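Local atomic coordinates of ribosomal protein S2-related protein (Deinococcus radiodurans, PDB entry 2JH3), a protein that has two chelatase-like domains and binds a 4Fe-4S cluster, and may act as a sirohydrochlorin ferrochelatase. Residues P120-A125 / P251-V256. Numbering follows the deposited sequence.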
ATOM      1  N   PRO A 120     -43.720  -8.875   1.215  1.00 31.53           N
ATOM      2  CA  PRO A 120     -44.498  -9.624   0.198  1.00 30.56           C
ATOM      3  C   PRO A 120     -44.382  -9.135  -1.223  1.00 30.22           C
ATOM      4  O   PRO A 120     -44.558  -9.941  -2.158  1.00 30.13           O
ATOM      5  CB  PRO A 120     -45.928  -9.596   0.725  1.00 32.21           C
ATOM      6  CG  PRO A 120     -45.978  -8.465   1.777  1.00 32.28           C
ATOM      7  CD  PRO A 120     -44.563  -8.409   2.341  1.00 31.48           C
ATOM      8  N   GLY A 121     -44.032  -7.862  -1.410  1.00 27.80           N
ATOM      9  CA  GLY A 121     -43.688  -7.322  -2.699  1.00 27.67           C
ATOM     10  C   GLY A 121     -42.585  -8.062  -3.444  1.00 27.60           C
ATOM     11  O   GLY A 121     -42.430  -7.899  -4.654  1.00 25.99           O
ATOM     12  N   MET A 122     -41.781  -8.839  -2.735  1.00 27.99           N
ATOM     13  CA  MET A 122     -40.684  -9.548  -3.380  1.00 28.66           C
ATOM     14  C   MET A 122     -41.191 -10.609  -4.360  1.00 29.15           C
ATOM     15  O   MET A 122     -40.524 -10.915  -5.305  1.00 30.45           O
ATOM     16  CB  MET A 122     -39.719 -10.147  -2.327  1.00 30.05           C
ATOM     17  CG  MET A 122     -38.616  -9.139  -1.765  1.00 28.11           C
ATOM     18  SD  MET A 122     -37.702  -8.220  -3.059  1.00 32.64           S
ATOM     19  CE  MET A 122     -37.001  -9.663  -3.927  1.00 32.04           C
ATOM     20  N   ALA A 123     -42.342 -11.200  -4.106  1.00 31.21           N
ATOM     21  CA  ALA A 123     -43.018 -12.118  -5.099  1.00 32.50           C
ATOM     22  C   ALA A 123     -43.239 -11.493  -6.485  1.00 32.88           C
ATOM     23  O   ALA A 123     -43.005 -12.135  -7.544  1.00 32.47           O
ATOM     24  CB  ALA A 123     -44.311 -12.601  -4.516  1.00 32.99           C
ATOM     25  N   ASP A 124     -43.680 -10.222  -6.497  1.00 33.59           N
ATOM     26  CA  ASP A 124     -43.800  -9.439  -7.737  1.00 34.01           C
ATOM     27  C   ASP A 124     -42.504  -9.193  -8.437  1.00 34.21           C
ATOM     28  O   ASP A 124     -42.433  -9.210  -9.696  1.00 33.57           O
ATOM     29  CB  ASP A 124     -44.357  -8.041  -7.420  1.00 36.21           C
ATOM     30  CG  ASP A 124     -45.690  -8.090  -6.735  1.00 40.57           C
ATOM     31  OD1 ASP A 124     -46.640  -8.624  -7.343  1.00 44.75           O
ATOM     32  OD2 ASP A 124     -45.803  -7.629  -5.571  1.00 48.89           O
ATOM     33  N   ALA A 125     -41.468  -8.874  -7.650  1.00 32.71           N
ATOM     34  CA  ALA A 125     -40.128  -8.665  -8.209  1.00 32.12           C
ATOM     35  C   ALA A 125     -39.566  -9.983  -8.811  1.00 31.25           C
ATOM     36  O   ALA A 125     -38.963  -9.976  -9.846  1.00 29.51           O
ATOM     37  CB  ALA A 125     -39.174  -8.076  -7.128  1.00 32.14           C
ATOM     38  N   PRO A 251     -35.118  -3.741 -11.490  1.00 40.22           N
ATOM     39  CA  PRO A 251     -35.588  -2.404 -11.049  1.00 39.89           C
ATOM     40  C   PRO A 251     -36.803  -2.460 -10.145  1.00 39.86           C
ATOM     41  O   PRO A 251     -37.110  -1.494  -9.450  1.00 40.00           O
ATOM     42  CB  PRO A 251     -35.928  -1.683 -12.346  1.00 40.58           C
ATOM     43  CG  PRO A 251     -35.266  -2.539 -13.471  1.00 41.36           C
ATOM     44  CD  PRO A 251     -35.217  -3.923 -12.949  1.00 40.37           C
ATOM     45  N   ALA A 252     -37.503  -3.584 -10.161  1.00 38.91           N
ATOM     46  CA  ALA A 252     -38.715  -3.720  -9.367  1.00 38.24           C
ATOM     47  C   ALA A 252     -38.416  -3.717  -7.880  1.00 37.38           C
ATOM     48  O   ALA A 252     -39.305  -3.459  -7.092  1.00 36.94           O
ATOM     49  CB  ALA A 252     -39.446  -4.994  -9.751  1.00 38.66           C
ATOM     50  N   VAL A 253     -37.169  -3.974  -7.482  1.00 36.77           N
ATOM     51  CA  VAL A 253     -36.871  -3.990  -6.031  1.00 36.39           C
ATOM     52  C   VAL A 253     -37.011  -2.620  -5.388  1.00 34.85           C
ATOM     53  O   VAL A 253     -37.302  -2.554  -4.208  1.00 32.97           O
ATOM     54  CB  VAL A 253     -35.508  -4.637  -5.670  1.00 37.26           C
ATOM     55  CG1 VAL A 253     -35.563  -6.155  -5.923  1.00 38.66           C
ATOM     56  CG2 VAL A 253     -34.397  -4.100  -6.492  1.00 40.38           C
ATOM     57  N   ALA A 254     -36.875  -1.552  -6.170  1.00 34.08           N
ATOM     58  CA  ALA A 254     -36.997  -0.181  -5.612  1.00 34.00           C
ATOM     59  C   ALA A 254     -38.375   0.058  -5.065  1.00 33.91           C
ATOM     60  O   ALA A 254     -38.546   0.666  -4.003  1.00 33.50           O
ATOM     61  CB  ALA A 254     -36.673   0.883  -6.630  1.00 33.64           C
ATOM     62  N   GLU A 255     -39.382  -0.449  -5.776  1.00 33.70           N
ATOM     63  CA  GLU A 255     -40.758  -0.330  -5.293  1.00 32.63           C
ATOM     64  C   GLU A 255     -41.018  -1.105  -4.038  1.00 31.07           C
ATOM     65  O   GLU A 255     -41.837  -0.683  -3.216  1.00 29.50           O
ATOM     66  CB  GLU A 255     -41.776  -0.676  -6.413  1.00 34.95           C
ATOM     67  CG  GLU A 255     -41.968   0.517  -7.427  1.00 39.66           C
ATOM     68  CD  GLU A 255     -42.505   1.819  -6.724  1.00 45.83           C
ATOM     69  OE1 GLU A 255     -43.538   1.784  -5.994  1.00 50.35           O
ATOM     70  OE2 GLU A 255     -41.897   2.902  -6.915  1.00 49.70           O
ATOM     71  N   VAL A 256     -40.342  -2.233  -3.847  1.00 29.50           N
ATOM     72  CA  VAL A 256     -40.506  -2.985  -2.600  1.00 29.68           C
ATOM     73  C   VAL A 256     -39.896  -2.242  -1.400  1.00 28.44           C
ATOM     74  O   VAL A 256     -40.472  -2.195  -0.321  1.00 28.53           O
ATOM     75  CB  VAL A 256     -39.875  -4.430  -2.687  1.00 28.03           C
ATOM     76  CG1 VAL A 256     -40.161  -5.182  -1.457  1.00 29.15           C
ATOM     77  CG2 VAL A 256     -40.393  -5.202  -3.947  1.00 30.16           C
TER
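With CG1 anti to its own backbone N (chi1 -175°), Val-256 sends its other methyl, CG2, beside that nitrogen and against the backbone of Gly-121. Met-122 sets CG anti to the carbonyl carbon (chi1 -84°) and bends again at chi2 and chi3, so that the folded chain presents its sulfur to two valines. CG2 of Val-256 lies 3.5 Å from Gly-121 O and 3.6 Å from Gly-121 C, a van der Waals contact with the peptide group that leads into Met-122. Gly-121 O also accepts the N-H of Ala-125 within its own helical turn. The thioether crosses Val-256 at about a right angle, Met-122 SD being 4.1 Å from Val-256 CG2, and runs obliquely over Val-253, whose CG1 is likewise 4.1 Å from SD. The segments lead into helices 122-133 and 253-262, each following the strands of one half but packing on the other: Ala-123 touches Leu-164 of helix 155-167, and Val-253 touches Val-26 of helix 18-35. This is consistent with the helix exchange between the two similar halves of the chelatase fold, the exchanged helices meeting here near their starts. One turn beyond Gly-121, the small side chain of Ala-125 allows a close approach: Ala-125 CA and Ala-252 CA are 5.3 Å apart. The methyls lie alongside each other, Ala-252 CB being set against both Ala-125 CA (4.0 Å) and Ala-125 CB (4.1 Å). Leu-116 touches both Met-122 and Val-256, while at the margins Asp-124 forms a salt bridge with Arg-167 and Glu-255 one with Arg-33.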